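Local coordinates for periplasmic binding protein component of an ABC type zinc uptake transporter (PDB 2OV3), which probably captures zinc in the periplasm and delivers it to an ABC transporter for uptake, at residues Q151-L156 and R173-V178; T207-E212 and A222-I227. One frame throughout, in Å; residues are numbered along the deposited sequence.

How the contacts relate
Both contacts are buried and apolar, with no hydrogen bond between their segments, and both belong to the second lobe, built on the parallel sheet 178-181, 160-163, 208-212, 230-234. They hold different elements: contact 1 sets the end of helix 128-153 against the bend that leads from helix 169-174 into edge strand 178-181, while contact 2 lays helix 218-227 on inner strand 208-212. Helix 241-256 touches L153 of contact 1 and, on strand 208-212, F210, which takes no part in contact 2. Contact 1 sets one leucine against a tyrosine and a second leucine; contact 2 is wholly aliphatic: a valine against an alanine and an isoleucine. Centres lie about 20 Å apart, nearest atoms about 8 Å.

Contact 1: residues Q151-L156 and R173-V178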
ATOM      1  N   GLN A 151     -11.304   5.707  15.278  1.00 31.66           N
ATOM      2  CA  GLN A 151     -11.387   6.516  16.483  1.00 33.69           C
ATOM      3  C   GLN A 151     -10.213   7.467  16.632  1.00 32.30           C
ATOM      4  O   GLN A 151     -10.250   8.386  17.446  1.00 31.48           O
ATOM      5  CB  GLN A 151     -11.467   5.618  17.717  1.00 37.54           C
ATOM      6  CG  GLN A 151     -12.852   5.547  18.344  1.00 43.33           C
ATOM      7  CD  GLN A 151     -12.906   4.551  19.485  1.00 46.91           C
ATOM      8  OE1 GLN A 151     -12.746   3.341  19.277  1.00 48.05           O
ATOM      9  NE2 GLN A 151     -13.120   5.050  20.700  1.00 48.34           N
ATOM     10  N   ILE A 152      -9.168   7.253  15.846  1.00 31.02           N
ATOM     11  CA  ILE A 152      -7.996   8.109  15.939  1.00 29.87           C
ATOM     12  C   ILE A 152      -8.090   9.298  15.001  1.00 28.89           C
ATOM     13  O   ILE A 152      -7.645  10.402  15.324  1.00 28.15           O
ATOM     14  CB  ILE A 152      -6.728   7.326  15.596  1.00 29.28           C
ATOM     15  CG1 ILE A 152      -6.680   6.056  16.453  1.00 30.31           C
ATOM     16  CG2 ILE A 152      -5.497   8.203  15.827  1.00 26.96           C
ATOM     17  CD1 ILE A 152      -5.630   5.048  16.024  1.00 28.22           C
ATOM     18  N   LEU A 153      -8.689   9.067  13.843  1.00 28.07           N
ATOM     19  CA  LEU A 153      -8.811  10.104  12.846  1.00 29.89           C
ATOM     20  C   LEU A 153     -10.150  10.838  12.815  1.00 31.04           C
ATOM     21  O   LEU A 153     -10.183  12.039  12.561  1.00 32.50           O
ATOM     22  CB  LEU A 153      -8.508   9.494  11.477  1.00 28.83           C
ATOM     23  CG  LEU A 153      -7.053   9.086  11.099  1.00 28.10           C
ATOM     24  CD1 LEU A 153      -6.103   9.167  12.278  1.00 23.58           C
ATOM     25  CD2 LEU A 153      -7.084   7.686  10.510  1.00 24.98           C
ATOM     26  N   GLN A 154     -11.246  10.133  13.085  1.00 31.73           N
ATOM     27  CA  GLN A 154     -12.592  10.726  13.059  1.00 32.43           C
ATOM     28  C   GLN A 154     -12.763  12.102  13.687  1.00 32.27           C
ATOM     29  O   GLN A 154     -13.367  12.983  13.089  1.00 32.84           O
ATOM     30  CB  GLN A 154     -13.600   9.766  13.706  1.00 32.82           C
ATOM     31  CG  GLN A 154     -15.025  10.326  13.846  1.00 36.22           C
ATOM     32  CD  GLN A 154     -15.204  11.240  15.064  1.00 36.93           C
ATOM     33  OE1 GLN A 154     -14.952  10.836  16.205  1.00 38.59           O
ATOM     34  NE2 GLN A 154     -15.645  12.469  14.823  1.00 34.94           N
ATOM     35  N   PRO A 155     -12.243  12.296  14.907  1.00 32.20           N
ATOM     36  CA  PRO A 155     -12.374  13.583  15.589  1.00 30.92           C
ATOM     37  C   PRO A 155     -11.431  14.688  15.140  1.00 30.89           C
ATOM     38  O   PRO A 155     -11.568  15.827  15.585  1.00 32.88           O
ATOM     39  CB  PRO A 155     -12.146  13.206  17.044  1.00 30.70           C
ATOM     40  CG  PRO A 155     -11.058  12.184  16.922  1.00 30.80           C
ATOM     41  CD  PRO A 155     -11.535  11.322  15.763  1.00 31.40           C
ATOM     42  N   LEU A 156     -10.488  14.369  14.262  1.00 27.44           N
ATOM     43  CA  LEU A 156      -9.513  15.364  13.819  1.00 25.99           C
ATOM     44  C   LEU A 156     -10.101  16.568  13.067  1.00 25.36           C
ATOM     45  O   LEU A 156     -10.819  16.414  12.077  1.00 25.48           O
ATOM     46  CB  LEU A 156      -8.428  14.698  12.961  1.00 24.94           C
ATOM     47  CG  LEU A 156      -7.706  13.450  13.516  1.00 24.43           C
ATOM     48  CD1 LEU A 156      -6.698  12.952  12.473  1.00 24.43           C
ATOM     49  CD2 LEU A 156      -6.985  13.781  14.824  1.00 23.17           C
ATOM     50  N   ARG A 173      -9.405   7.696   1.940  1.00 25.72           N
ATOM     51  CA  ARG A 173     -10.789   7.616   1.501  1.00 27.86           C
ATOM     52  C   ARG A 173     -11.678   6.975   2.557  1.00 27.97           C
ATOM     53  O   ARG A 173     -12.781   7.455   2.837  1.00 26.31           O
ATOM     54  CB  ARG A 173     -10.873   6.795   0.223  1.00 31.05           C
ATOM     55  CG  ARG A 173     -11.207   7.593  -1.004  1.00 35.31           C
ATOM     56  CD  ARG A 173     -12.699   7.872  -1.081  1.00 39.15           C
ATOM     57  NE  ARG A 173     -13.005   8.649  -2.269  1.00 41.33           N
ATOM     58  CZ  ARG A 173     -12.604   9.901  -2.458  1.00 42.98           C
ATOM     59  NH1 ARG A 173     -11.889  10.514  -1.526  1.00 41.44           N
ATOM     60  NH2 ARG A 173     -12.899  10.528  -3.591  1.00 45.03           N
ATOM     61  N   ASP A 174     -11.195   5.880   3.136  1.00 26.84           N
ATOM     62  CA  ASP A 174     -11.948   5.162   4.158  1.00 27.93           C
ATOM     63  C   ASP A 174     -12.198   6.018   5.401  1.00 26.81           C
ATOM     64  O   ASP A 174     -13.292   6.010   5.962  1.00 27.68           O
ATOM     65  CB  ASP A 174     -11.205   3.882   4.577  1.00 26.12           C
ATOM     66  CG  ASP A 174     -10.932   2.953   3.416  1.00 24.65           C
ATOM     67  OD1 ASP A 174     -11.699   2.951   2.430  1.00 22.95           O
ATOM     68  OD2 ASP A 174      -9.948   2.196   3.490  1.00 27.32           O
ATOM     69  N   TYR A 175     -11.179   6.767   5.808  1.00 24.15           N
ATOM     70  CA  TYR A 175     -11.264   7.601   6.997  1.00 22.22           C
ATOM     71  C   TYR A 175     -11.516   9.084   6.737  1.00 21.03           C
ATOM     72  O   TYR A 175     -11.184   9.931   7.561  1.00 20.93           O
ATOM     73  CB  TYR A 175      -9.997   7.398   7.836  1.00 21.52           C
ATOM     74  CG  TYR A 175      -9.728   5.930   8.077  1.00 22.37           C
ATOM     75  CD1 TYR A 175     -10.652   5.143   8.771  1.00 20.65           C
ATOM     76  CD2 TYR A 175      -8.621   5.299   7.500  1.00 21.62           C
ATOM     77  CE1 TYR A 175     -10.492   3.765   8.869  1.00 20.86           C
ATOM     78  CE2 TYR A 175      -8.447   3.917   7.593  1.00 20.78           C
ATOM     79  CZ  TYR A 175      -9.390   3.157   8.274  1.00 21.32           C
ATOM     80  OH  TYR A 175      -9.266   1.785   8.338  1.00 21.51           O
ATOM     81  N   ASN A 176     -12.097   9.396   5.585  1.00 20.55           N
ATOM     82  CA  ASN A 176     -12.431  10.778   5.247  1.00 22.68           C
ATOM     83  C   ASN A 176     -11.288  11.772   5.389  1.00 22.36           C
ATOM     84  O   ASN A 176     -11.415  12.809   6.042  1.00 23.09           O
ATOM     85  CB  ASN A 176     -13.627  11.227   6.094  1.00 21.35           C
ATOM     86  CG  ASN A 176     -14.759  10.220   6.058  1.00 26.29           C
ATOM     87  OD1 ASN A 176     -14.991   9.502   7.033  1.00 28.30           O
ATOM     88  ND2 ASN A 176     -15.459  10.139   4.917  1.00 25.97           N
ATOM     89  N   LEU A 177     -10.167  11.441   4.766  1.00 23.93           N
ATOM     90  CA  LEU A 177      -8.999  12.300   4.781  1.00 23.63           C
ATOM     91  C   LEU A 177      -8.688  12.625   3.341  1.00 22.00           C
ATOM     92  O   LEU A 177      -9.188  11.974   2.421  1.00 21.87           O
ATOM     93  CB  LEU A 177      -7.797  11.586   5.387  1.00 26.09           C
ATOM     94  CG  LEU A 177      -7.883  11.211   6.859  1.00 26.90           C
ATOM     95  CD1 LEU A 177      -6.661  10.403   7.214  1.00 28.14           C
ATOM     96  CD2 LEU A 177      -7.975  12.460   7.716  1.00 29.30           C
ATOM     97  N   VAL A 178      -7.838  13.624   3.159  1.00 19.69           N
ATOM     98  CA  VAL A 178      -7.434  14.050   1.834  1.00 18.83           C
ATOM     99  C   VAL A 178      -5.915  14.180   1.805  1.00 19.51           C
ATOM    100  O   VAL A 178      -5.342  14.966   2.563  1.00 18.09           O
ATOM    101  CB  VAL A 178      -8.053  15.418   1.480  1.00 19.47           C
ATOM    102  CG1 VAL A 178      -7.734  15.779   0.050  1.00 18.71           C
ATOM    103  CG2 VAL A 178      -9.562  15.382   1.707  1.00 15.91           C
TER
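The carbonyl oxygen of L153 is gripped twice: L156 N reaches L153 O at 2.9 Å, closing a type I turn over L153-L156. The second grip is R159 NH1, which also bonds L156 O while R159 NE bonds N176 O, so one guanidinium ties the chain turns of both segments together, with no direct hydrogen bond between them.

What meets directly is apolar. L153 sends its side chain at the opposite bend, the two backbones coming nearest at L153 CA and Y175 CA, 6.8 Å apart. The methyl L153 CD2 lies 4.0 Å from both Y175 CB and Y175 CG, obliquely to the ring. Beside this contact, L153 CG is 4.1 Å from L177 CD1, the two leucine side chains lying at about a right angle. L153 lies over the pair Y175 and L177, with A249 of helix 241-256 also touching it.

In the zinc-binding family to which this protein belongs, a long helix joins the two lobes; helix 128-153 is consistent with that helix, and the contact lies toward its C-terminal part, in the second lobe. Y175 is where the chain leaves helix 169-174, and N176 takes a left-handed backbone conformation (phi 52°, psi 52°) before L177 leads into strand 178-181.

The tyrosine is held at its far end too. With CG beside the backbone N (chi1 -51°), its OH hydrogen-bonds N146 OD1, on helix 128-153, and F171 packs edge-to-face with the ring. D174 CB covers one ring face from 4.0 Å above its centre.

Contact 2: residues T207-E212 and A222-I227; sequences TMVFGE and AIAAEI
V209 and A224 make the tightest apolar meeting here: methyl V209 CG2 presses on A224 CB at 3.5 Å and lies 3.6 Å from A224 CA, so it rests on the helix backbone itself. The alanine methyl lets the strand come close, with V209 CA and A224 CA 5.8 Å apart. The same V209 methyl also reaches a neighbour one residue back, I223 CG2, at 4.1 Å. That branch is presented because V209 CG2 stands anti to the carbonyl carbon, while CG1 is anti to the backbone N (chi1 170°). The rest of I223 heads off toward L194 and I198 of helix 193-204.

This is the first half of a beta-alpha-beta unit, in which helix 218-227 carries the chain from strand 208-212 to its parallel neighbour 230-234, and A224 also touches V231 there.

Polar bonding runs within the sheet and helix. V209 pairs through its backbone with G230 and E232, and E226 N bonds A222 O at 3.0 Å in the helix. Farther along the strand, E212 accepts from H165 N through OE1 and from W168 NE1 through OE2, which probably helps position H165, a zinc ligand.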
ATOM      1  N   THR A 207       0.660  21.383   9.538  1.00 20.86           N
ATOM      2  CA  THR A 207       1.828  21.356  10.405  1.00 22.14           C
ATOM      3  C   THR A 207       2.841  20.271  10.114  1.00 23.63           C
ATOM      4  O   THR A 207       3.803  20.109  10.858  1.00 24.36           O
ATOM      5  CB  THR A 207       1.393  21.175  11.855  1.00 21.34           C
ATOM      6  OG1 THR A 207       0.914  19.834  12.033  1.00 23.73           O
ATOM      7  CG2 THR A 207       0.277  22.150  12.200  1.00 21.11           C
ATOM      8  N   MET A 208       2.650  19.534   9.034  1.00 24.04           N
ATOM      9  CA  MET A 208       3.569  18.461   8.746  1.00 23.04           C
ATOM     10  C   MET A 208       3.579  18.063   7.282  1.00 22.90           C
ATOM     11  O   MET A 208       2.585  18.202   6.563  1.00 24.91           O
ATOM     12  CB  MET A 208       3.186  17.255   9.602  1.00 22.65           C
ATOM     13  CG  MET A 208       4.256  16.200   9.755  1.00 24.90           C
ATOM     14  SD  MET A 208       5.592  16.760  10.837  1.00 25.11           S
ATOM     15  CE  MET A 208       4.742  16.885  12.400  1.00 22.94           C
ATOM     16  N   VAL A 209       4.728  17.558   6.860  1.00 21.44           N
ATOM     17  CA  VAL A 209       4.939  17.072   5.507  1.00 18.35           C
ATOM     18  C   VAL A 209       5.310  15.603   5.696  1.00 17.94           C
ATOM     19  O   VAL A 209       6.335  15.296   6.306  1.00 17.11           O
ATOM     20  CB  VAL A 209       6.106  17.808   4.841  1.00 18.29           C
ATOM     21  CG1 VAL A 209       6.466  17.123   3.532  1.00 17.13           C
ATOM     22  CG2 VAL A 209       5.738  19.269   4.610  1.00 17.14           C
ATOM     23  N   PHE A 210       4.474  14.701   5.193  1.00 16.30           N
ATOM     24  CA  PHE A 210       4.740  13.277   5.342  1.00 16.16           C
ATOM     25  C   PHE A 210       5.406  12.675   4.108  1.00 17.64           C
ATOM     26  O   PHE A 210       4.751  12.434   3.100  1.00 20.11           O
ATOM     27  CB  PHE A 210       3.446  12.522   5.662  1.00 13.94           C
ATOM     28  CG  PHE A 210       2.820  12.930   6.976  1.00 13.69           C
ATOM     29  CD1 PHE A 210       1.768  13.850   7.014  1.00 11.85           C
ATOM     30  CD2 PHE A 210       3.306  12.428   8.181  1.00 13.66           C
ATOM     31  CE1 PHE A 210       1.214  14.257   8.217  1.00 10.94           C
ATOM     32  CE2 PHE A 210       2.753  12.833   9.389  1.00 15.29           C
ATOM     33  CZ  PHE A 210       1.705  13.750   9.404  1.00 13.53           C
ATOM     34  N   GLY A 211       6.710  12.426   4.194  1.00 17.11           N
ATOM     35  CA  GLY A 211       7.419  11.850   3.068  1.00 17.61           C
ATOM     36  C   GLY A 211       7.345  10.340   3.124  1.00 18.64           C
ATOM     37  O   GLY A 211       6.980   9.775   4.155  1.00 20.02           O
ATOM     38  N   GLU A 212       7.682   9.674   2.029  1.00 17.74           N
ATOM     39  CA  GLU A 212       7.656   8.214   2.015  1.00 18.56           C
ATOM     40  C   GLU A 212       9.082   7.678   2.196  1.00 18.15           C
ATOM     41  O   GLU A 212      10.050   8.280   1.722  1.00 17.54           O
ATOM     42  CB  GLU A 212       7.044   7.709   0.701  1.00 20.57           C
ATOM     43  CG  GLU A 212       5.519   7.673   0.704  1.00 20.75           C
ATOM     44  CD  GLU A 212       4.914   8.974   1.227  1.00 24.83           C
ATOM     45  OE1 GLU A 212       5.167  10.051   0.634  1.00 22.98           O
ATOM     46  OE2 GLU A 212       4.180   8.933   2.241  1.00 23.87           O
ATOM     47  N   ALA A 222      12.395  20.810   2.039  1.00 25.78           N
ATOM     48  CA  ALA A 222      12.338  22.179   1.560  1.00 26.03           C
ATOM     49  C   ALA A 222      10.910  22.681   1.758  1.00 26.70           C
ATOM     50  O   ALA A 222      10.688  23.699   2.407  1.00 28.13           O
ATOM     51  CB  ALA A 222      12.721  22.234   0.085  1.00 24.15           C
ATOM     52  N   ILE A 223       9.947  21.947   1.209  1.00 26.26           N
ATOM     53  CA  ILE A 223       8.542  22.305   1.327  1.00 25.45           C
ATOM     54  C   ILE A 223       8.196  22.589   2.783  1.00 26.29           C
ATOM     55  O   ILE A 223       7.634  23.631   3.104  1.00 25.35           O
ATOM     56  CB  ILE A 223       7.628  21.155   0.811  1.00 25.35           C
ATOM     57  CG1 ILE A 223       7.762  21.018  -0.705  1.00 24.00           C
ATOM     58  CG2 ILE A 223       6.174  21.408   1.192  1.00 25.43           C
ATOM     59  CD1 ILE A 223       7.349  22.245  -1.470  1.00 24.82           C
ATOM     60  N   ALA A 224       8.542  21.648   3.653  1.00 25.90           N
ATOM     61  CA  ALA A 224       8.264  21.767   5.073  1.00 27.65           C
ATOM     62  C   ALA A 224       8.857  23.044   5.667  1.00 27.81           C
ATOM     63  O   ALA A 224       8.189  23.765   6.408  1.00 28.25           O
ATOM     64  CB  ALA A 224       8.806  20.547   5.809  1.00 27.98           C
ATOM     65  N   ALA A 225      10.118  23.310   5.345  1.00 27.29           N
ATOM     66  CA  ALA A 225      10.799  24.499   5.826  1.00 27.02           C
ATOM     67  C   ALA A 225       9.988  25.736   5.454  1.00 27.48           C
ATOM     68  O   ALA A 225       9.725  26.581   6.301  1.00 29.83           O
ATOM     69  CB  ALA A 225      12.189  24.586   5.220  1.00 24.59           C
ATOM     70  N   GLU A 226       9.589  25.832   4.192  1.00 28.17           N
ATOM     71  CA  GLU A 226       8.812  26.967   3.722  1.00 28.38           C
ATOM     72  C   GLU A 226       7.444  27.114   4.369  1.00 28.87           C
ATOM     73  O   GLU A 226       6.960  28.228   4.560  1.00 29.94           O
ATOM     74  CB  GLU A 226       8.629  26.903   2.208  1.00 30.39           C
ATOM     75  CG  GLU A 226       9.704  27.629   1.422  1.00 32.59           C
ATOM     76  CD  GLU A 226       9.927  29.054   1.904  1.00 33.60           C
ATOM     77  OE1 GLU A 226       8.922  29.780   2.103  1.00 32.73           O
ATOM     78  OE2 GLU A 226      11.112  29.446   2.081  1.00 34.31           O
ATOM     79  N   ILE A 227       6.809  26.002   4.698  1.00 28.83           N
ATOM     80  CA  ILE A 227       5.493  26.067   5.303  1.00 29.84           C
ATOM     81  C   ILE A 227       5.595  26.236   6.814  1.00 29.94           C
ATOM     82  O   ILE A 227       4.614  26.561   7.483  1.00 28.45           O
ATOM     83  CB  ILE A 227       4.690  24.792   5.022  1.00 30.47           C
ATOM     84  CG1 ILE A 227       4.725  24.473   3.525  1.00 32.05           C
ATOM     85  CG2 ILE A 227       3.254  24.984   5.496  1.00 31.65           C
ATOM     86  CD1 ILE A 227       4.027  23.179   3.158  1.00 30.82           C
TER